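Local coordinates for putative electron transport related protein (Corynebacterium diphtheriae, PDB 4PQ1), which probably acts as a thiol-disulfide oxidoreductase of the thioredoxin fold, a homologue of DsbF that would exchange disulfides with partner proteins, at residues 60-65 / 126-131; 67-72 / 145-150; 136-141 / 151-156. All coordinates share one frame; numbering follows the deposited sequence.

The three contacts join different parts of a thioredoxin fold: interaction 1 sets the junction of helices 57-61 and 63-73 against strand 127-131, interaction 2 pairs helices 63-73 and 147-156, and interaction 3 lays helix 147-156 on strand 137-141. Their centres lie about 7, 12 and 11 Å from the chain centre. Interaction 1, the deepest, is the polar one: a buried carboxylate, a proline ring and a water. Interactions 2 and 3 are mainly apolar, and interaction 2 alone has an exposed touching residue, E68. Hydrogen bonds from V145 N to E62 OE2 and from A147 N to D65 OD2 stitch 1 to 2; another, between Y72 OH and D155 OD1, links 2 to 3.

Interaction 1 of 3, residues 60-65 / 126-131; sequences RSESDD and PTTIVL
The carboxylate of E62 lies against the ring of P126, and this is the tight part of the contact. E62 OE1 comes within 3.1 Å of P126 CB and 3.4 Å of P126 CG, while E62 CD stands 3.8 Å from P126 CG. The two side chains run antiparallel alongside each other. E62 CG sits between its own backbone N and carbonyl carbon (chi1 71°), and from there the chain runs extended to carry the acid across to the proline. P126, which follows a cis peptide bond, also touches the CxxC motif (C56 and C59, a disulfide in this crystal), presumably the redox site; a cis-proline facing the CxxC is a hallmark of the thioredoxin fold. Toward T128 the packing is looser: E62 OE2 and T128 OG1 are 4.4 Å apart, and a water bridges them. It donates to E62 OE2 at 2.9 Å and accepts from T128 OG1 at 2.7 Å. The buried acid has protein partners as well, OE1 accepting from N50 ND2 and OE2 from V145 N, while T128 OG1 also bonds to N50 ND2. E62 itself occupies the N-cap position of helix 63-73, just after helix 57-61 ends.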
# COMPACT_ATOMS: atom_id res chain seq x y z
N ARG A 60 10.08 -4.25 -7.95
CA ARG A 60 11.13 -5.23 -7.61
C ARG A 60 12.27 -4.58 -6.83
O ARG A 60 12.76 -5.12 -5.83
CB ARG A 60 11.67 -5.89 -8.89
CG ARG A 60 10.61 -6.65 -9.70
CD ARG A 60 11.19 -7.56 -10.80
NE ARG A 60 11.91 -6.81 -11.84
CZ ARG A 60 11.35 -6.37 -12.96
NH1 ARG A 60 10.06 -6.57 -13.20
NH2 ARG A 60 12.08 -5.71 -13.86
N SER A 61 12.70 -3.42 -7.31
CA SER A 61 13.72 -2.60 -6.68
C SER A 61 13.40 -2.20 -5.23
O SER A 61 14.26 -2.27 -4.36
CB SER A 61 13.94 -1.35 -7.55
OG SER A 61 14.73 -0.39 -6.90
N GLU A 62 12.16 -1.77 -4.97
CA GLU A 62 11.79 -1.28 -3.64
C GLU A 62 11.23 -2.39 -2.75
O GLU A 62 10.77 -2.13 -1.64
CB GLU A 62 10.77 -0.14 -3.76
CG GLU A 62 9.40 -0.62 -4.20
CD GLU A 62 8.27 0.41 -4.03
OE1 GLU A 62 7.12 0.02 -4.32
OE2 GLU A 62 8.50 1.58 -3.62
N SER A 63 11.27 -3.62 -3.23
CA SER A 63 10.58 -4.73 -2.56
C SER A 63 11.19 -5.06 -1.20
O SER A 63 10.47 -5.27 -0.22
CB SER A 63 10.58 -5.98 -3.46
OG SER A 63 9.97 -7.09 -2.81
N ASP A 64 12.52 -5.11 -1.14
CA ASP A 64 13.21 -5.42 0.10
C ASP A 64 12.89 -4.39 1.18
O ASP A 64 12.78 -4.73 2.37
CB ASP A 64 14.71 -5.46 -0.11
CG ASP A 64 15.16 -6.74 -0.83
OD1 ASP A 64 14.43 -7.75 -0.78
OD2 ASP A 64 16.26 -6.72 -1.41
N ASP A 65 12.77 -3.13 0.77
CA ASP A 65 12.54 -2.05 1.71
C ASP A 65 11.15 -2.15 2.33
O ASP A 65 10.96 -1.94 3.53
CB ASP A 65 12.74 -0.70 1.03
CG ASP A 65 14.19 -0.23 1.08
OD1 ASP A 65 15.07 -1.03 1.46
OD2 ASP A 65 14.45 0.94 0.74
N PRO A 126 4.94 1.79 -8.82
CA PRO A 126 4.27 1.60 -7.53
C PRO A 126 3.68 2.90 -6.95
O PRO A 126 4.04 4.00 -7.38
CB PRO A 126 5.39 1.07 -6.65
CG PRO A 126 6.61 1.77 -7.17
CD PRO A 126 6.40 1.92 -8.65
N THR A 127 2.73 2.74 -6.03
CA THR A 127 2.20 3.82 -5.19
C THR A 127 2.21 3.29 -3.78
O THR A 127 1.89 2.11 -3.54
CB THR A 127 0.76 4.24 -5.58
OG1 THR A 127 0.79 4.94 -6.83
CG2 THR A 127 0.08 5.16 -4.47
N THR A 128 2.61 4.13 -2.83
CA THR A 128 2.57 3.74 -1.44
C THR A 128 1.75 4.71 -0.61
O THR A 128 1.97 5.93 -0.66
CB THR A 128 3.98 3.64 -0.84
OG1 THR A 128 4.71 2.63 -1.54
CG2 THR A 128 3.89 3.26 0.63
N ILE A 129 0.79 4.18 0.13
CA ILE A 129 -0.01 5.02 1.01
C ILE A 129 0.14 4.60 2.47
O ILE A 129 -0.13 3.45 2.82
CB ILE A 129 -1.48 4.98 0.63
CG1 ILE A 129 -1.64 5.43 -0.83
CG2 ILE A 129 -2.29 5.88 1.59
CD1 ILE A 129 -3.03 5.27 -1.37
N VAL A 130 0.59 5.53 3.30
CA VAL A 130 0.73 5.24 4.73
C VAL A 130 -0.54 5.69 5.44
O VAL A 130 -0.84 6.88 5.46
CB VAL A 130 1.96 5.93 5.36
CG1 VAL A 130 2.11 5.51 6.80
CG2 VAL A 130 3.24 5.59 4.58
N LEU A 131 -1.31 4.75 5.98
CA LEU A 131 -2.51 5.06 6.72
C LEU A 131 -2.20 5.13 8.22
O LEU A 131 -1.37 4.35 8.70
CB LEU A 131 -3.59 4.01 6.47
CG LEU A 131 -3.98 3.71 5.03
CD1 LEU A 131 -5.03 2.60 5.02
CD2 LEU A 131 -4.49 4.95 4.36
O HOH W 1 6.20 3.32 -3.69

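Interaction 2 of 3, residues 67-72 / 145-150; sequences QEVHEY and VTAQDL
V69 meets L150 at about a right angle, the valine branch V69 CG2 coming 3.7 Å from L150 CD1. A chi1 of 175° puts CG1 of V69 anti to the backbone N and, with it, CG2 anti to the carbonyl carbon, facing the other helix. V69 CG2 also meets the first turn of that helix, 4.0 Å from A147 CB and 3.7 Å from A147 O, so one methyl group serves both partners. The small alanine lets the backbones come close here, with the CA atoms of V69 and A147 separated by 5.8 Å.

E68 approaches A147 from the exposed side. Its chain is extended, and the carboxylate end reaches the methyl, E68 OE2 lying 3.6 Å from A147 CB. This is contact with a methyl, without a hydrogen bond, at the exposed border of a buried patch.

No hydrogen bond joins 67-72 to 145-150; the polar work is done inside the second segment. D149 N donates to T146 OG1 at 3.2 Å, with an N-H...O angle of 158°, and T146 N donates back to D149 OD2 at 2.8 Å, meeting the carboxylate on its anti side and 29° out of its plane. A salt bridge from R143 reaches the same OD2, and A147 N is hydrogen-bonded to D65 OD2 of helix 63-73. T146 and D149 thus form a capping box at the N-terminus of helix 147-156, which packs beside helix 63-73 on one face of the thioredoxin-fold sheet.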
# COMPACT_ATOMS: atom_id res chain seq x y z
N GLN A 67 9.60 -4.86 2.76
CA GLN A 67 9.73 -5.97 3.70
C GLN A 67 10.30 -5.45 5.01
O GLN A 67 9.89 -5.85 6.09
CB GLN A 67 10.62 -7.09 3.14
CG GLN A 67 10.70 -8.32 4.05
CD GLN A 67 9.33 -8.93 4.33
OE1 GLN A 67 8.41 -8.81 3.52
NE2 GLN A 67 9.20 -9.58 5.48
N GLU A 68 11.24 -4.52 4.89
CA GLU A 68 11.91 -3.96 6.05
C GLU A 68 10.91 -3.21 6.94
O GLU A 68 10.81 -3.47 8.14
CB GLU A 68 13.02 -3.04 5.58
CG GLU A 68 13.93 -2.52 6.65
CD GLU A 68 15.00 -1.63 6.07
OE1 GLU A 68 15.49 -1.94 4.96
OE2 GLU A 68 15.33 -0.62 6.72
N VAL A 69 10.17 -2.30 6.31
CA VAL A 69 9.10 -1.54 6.95
C VAL A 69 8.08 -2.45 7.61
O VAL A 69 7.68 -2.21 8.74
CB VAL A 69 8.38 -0.64 5.93
CG1 VAL A 69 7.17 0.06 6.56
CG2 VAL A 69 9.33 0.39 5.36
N HIS A 70 7.68 -3.51 6.92
CA HIS A 70 6.72 -4.46 7.48
C HIS A 70 7.21 -5.02 8.80
O HIS A 70 6.47 -5.09 9.78
CB HIS A 70 6.46 -5.61 6.52
CG HIS A 70 5.47 -6.61 7.04
ND1 HIS A 70 4.14 -6.31 7.25
CD2 HIS A 70 5.63 -7.90 7.41
CE1 HIS A 70 3.52 -7.37 7.72
NE2 HIS A 70 4.40 -8.36 7.83
N GLU A 71 8.48 -5.40 8.81
CA GLU A 71 9.12 -5.90 10.01
C GLU A 71 9.26 -4.81 11.07
O GLU A 71 9.10 -5.09 12.25
CB GLU A 71 10.49 -6.46 9.66
CG GLU A 71 10.42 -7.71 8.81
CD GLU A 71 11.78 -8.20 8.38
OE1 GLU A 71 12.76 -7.43 8.54
OE2 GLU A 71 11.88 -9.34 7.89
N TYR A 72 9.57 -3.59 10.65
CA TYR A 72 9.76 -2.48 11.58
C TYR A 72 8.45 -2.16 12.31
O TYR A 72 8.46 -1.80 13.49
CB TYR A 72 10.27 -1.24 10.83
CG TYR A 72 10.43 0.02 11.68
CD1 TYR A 72 9.36 0.88 11.90
CD2 TYR A 72 11.67 0.36 12.22
CE1 TYR A 72 9.51 2.04 12.67
CE2 TYR A 72 11.83 1.52 12.99
CZ TYR A 72 10.76 2.35 13.20
OH TYR A 72 10.92 3.49 13.96
N VAL A 145 9.58 4.17 -3.17
CA VAL A 145 10.00 4.69 -1.88
C VAL A 145 11.14 3.85 -1.30
O VAL A 145 11.27 2.68 -1.64
CB VAL A 145 8.85 4.69 -0.85
CG1 VAL A 145 7.87 5.81 -1.14
CG2 VAL A 145 8.14 3.33 -0.80
N THR A 146 11.94 4.46 -0.42
CA THR A 146 12.86 3.72 0.43
C THR A 146 12.20 3.40 1.76
O THR A 146 11.15 3.94 2.09
CB THR A 146 14.15 4.50 0.75
OG1 THR A 146 13.82 5.67 1.50
CG2 THR A 146 14.89 4.90 -0.50
N ALA A 147 12.85 2.54 2.54
CA ALA A 147 12.31 2.17 3.84
C ALA A 147 12.28 3.39 4.78
O ALA A 147 11.41 3.49 5.64
CB ALA A 147 13.12 1.04 4.44
N GLN A 148 13.19 4.33 4.57
CA GLN A 148 13.30 5.48 5.46
C GLN A 148 12.25 6.55 5.11
O GLN A 148 11.81 7.31 5.99
CB GLN A 148 14.73 6.06 5.40
CG GLN A 148 15.14 6.91 6.61
CD GLN A 148 14.80 6.28 7.96
OE1 GLN A 148 13.81 6.63 8.59
NE2 GLN A 148 15.63 5.33 8.39
N ASP A 149 11.84 6.61 3.84
CA ASP A 149 10.68 7.41 3.43
C ASP A 149 9.51 7.08 4.33
O ASP A 149 8.88 7.96 4.93
CB ASP A 149 10.27 7.14 1.97
CG ASP A 149 11.17 7.81 0.94
OD1 ASP A 149 11.61 8.97 1.17
OD2 ASP A 149 11.42 7.18 -0.12
N LEU A 150 9.24 5.79 4.44
CA LEU A 150 8.07 5.29 5.14
C LEU A 150 8.25 5.37 6.64
O LEU A 150 7.34 5.78 7.34
CB LEU A 150 7.78 3.86 4.73
CG LEU A 150 7.57 3.73 3.23
CD1 LEU A 150 7.30 2.29 2.85
CD2 LEU A 150 6.42 4.61 2.79

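Interaction 3 of 3, residues 136-141 / 151-156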
# COMPACT_ATOMS: atom_id res chain seq x y z
N ARG A 136 -6.43 6.59 7.81
CA ARG A 136 -6.53 7.82 7.04
C ARG A 136 -5.17 8.07 6.46
O ARG A 136 -4.18 7.92 7.17
CB ARG A 136 -6.95 9.02 7.92
CG ARG A 136 -8.05 8.73 8.93
CD ARG A 136 -8.30 9.93 9.86
NE ARG A 136 -7.15 10.28 10.69
CZ ARG A 136 -7.10 11.35 11.50
NH1 ARG A 136 -8.15 12.16 11.58
NH2 ARG A 136 -6.02 11.60 12.23
N PRO A 137 -5.09 8.45 5.18
CA PRO A 137 -3.72 8.60 4.70
C PRO A 137 -2.98 9.74 5.39
O PRO A 137 -3.51 10.83 5.55
CB PRO A 137 -3.91 8.86 3.20
CG PRO A 137 -5.18 8.15 2.87
CD PRO A 137 -6.06 8.38 4.08
N ALA A 138 -1.75 9.46 5.82
CA ALA A 138 -0.86 10.46 6.38
C ALA A 138 0.14 10.88 5.30
O ALA A 138 0.74 11.96 5.37
CB ALA A 138 -0.13 9.91 7.58
N ALA A 139 0.32 10.01 4.32
CA ALA A 139 1.25 10.27 3.23
C ALA A 139 0.88 9.43 2.02
O ALA A 139 0.50 8.27 2.15
CB ALA A 139 2.69 9.97 3.68
N VAL A 140 0.96 10.03 0.84
CA VAL A 140 0.84 9.29 -0.41
C VAL A 140 2.07 9.50 -1.28
O VAL A 140 2.46 10.64 -1.55
CB VAL A 140 -0.41 9.70 -1.21
CG1 VAL A 140 -0.49 8.90 -2.54
CG2 VAL A 140 -1.68 9.52 -0.34
N PHE A 141 2.69 8.40 -1.70
CA PHE A 141 3.90 8.46 -2.51
C PHE A 141 3.62 7.96 -3.92
O PHE A 141 3.29 6.78 -4.10
CB PHE A 141 5.02 7.61 -1.89
CG PHE A 141 5.53 8.15 -0.58
CD1 PHE A 141 6.52 9.13 -0.56
CD2 PHE A 141 5.06 7.66 0.64
CE1 PHE A 141 7.00 9.63 0.65
CE2 PHE A 141 5.53 8.15 1.83
CZ PHE A 141 6.51 9.14 1.85
N ILE A 151 9.42 4.98 7.12
CA ILE A 151 9.69 4.99 8.54
C ILE A 151 9.54 6.40 9.13
O ILE A 151 8.97 6.56 10.20
CB ILE A 151 11.09 4.42 8.85
CG1 ILE A 151 11.05 2.89 8.83
CG2 ILE A 151 11.58 4.88 10.23
CD1 ILE A 151 12.40 2.25 8.87
N LYS A 152 10.02 7.41 8.43
CA LYS A 152 9.91 8.77 8.88
C LYS A 152 8.46 9.16 9.10
O LYS A 152 8.13 9.78 10.11
CB LYS A 152 10.56 9.73 7.88
CG LYS A 152 12.07 9.72 7.99
CD LYS A 152 12.69 10.83 7.17
CE LYS A 152 14.18 10.95 7.48
NZ LYS A 152 14.85 12.01 6.68
N VAL A 153 7.60 8.78 8.16
CA VAL A 153 6.18 8.99 8.33
C VAL A 153 5.68 8.15 9.48
O VAL A 153 4.95 8.63 10.35
CB VAL A 153 5.36 8.64 7.08
CG1 VAL A 153 3.88 8.93 7.35
CG2 VAL A 153 5.88 9.41 5.87
N ILE A 154 6.07 6.87 9.48
CA ILE A 154 5.63 5.93 10.51
C ILE A 154 5.85 6.54 11.89
O ILE A 154 4.91 6.64 12.67
CB ILE A 154 6.37 4.57 10.43
CG1 ILE A 154 5.96 3.79 9.17
CG2 ILE A 154 6.09 3.72 11.66
CD1 ILE A 154 4.48 3.50 9.12
N ASP A 155 7.07 6.97 12.16
CA ASP A 155 7.43 7.55 13.45
C ASP A 155 6.56 8.75 13.85
O ASP A 155 6.23 8.91 15.03
CB ASP A 155 8.90 7.95 13.42
CG ASP A 155 9.82 6.75 13.51
OD1 ASP A 155 9.34 5.67 13.92
OD2 ASP A 155 11.02 6.88 13.19
N SER A 156 6.19 9.58 12.89
CA SER A 156 5.38 10.76 13.18
C SER A 156 3.97 10.39 13.63
O SER A 156 3.26 11.23 14.18
CB SER A 156 5.31 11.67 11.95
OG SER A 156 4.36 11.21 11.00
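Apolar contact is all that joins 136-141 to 151-156, and V153 supplies every helix atom of it. Both of its methyls lie on A139, V153 CG2 at 3.9 Å and V153 CG1 at 4.0 Å from A139 CB. V153 CG1 then goes on to A138 CB at 4.1 Å, and V153 CG2 to F141 CZ, also at 4.1 Å. A chi1 of -179° sets CG1 of V153 anti to the backbone N and CG2 beside it, which turns CG2 to the edge of the F141 ring, near its plane. F141 and V153 reach toward each other from opposite directions, and the valine packs on the small methyls of A138 and A139.

No hydrogen bond crosses between the two segments. S156 OG donates to V153 O at 2.7 Å, in the carbonyl plane and on a lone pair, turning the hydroxyl back to the V153 carbonyl. In the strand, A138 and A139 both face V130 of strand 127-131, a classic beta bulge, at the point where the chain turns a corner.

Strand 137-141 lies between strands 127-131 and 13-15 in the sheet. V153 also reaches V130 on one neighbour and F15 on the other, while I151 and I154 pack on Y72 of helix 63-73, whose OH is hydrogen-bonded to D155 OD1.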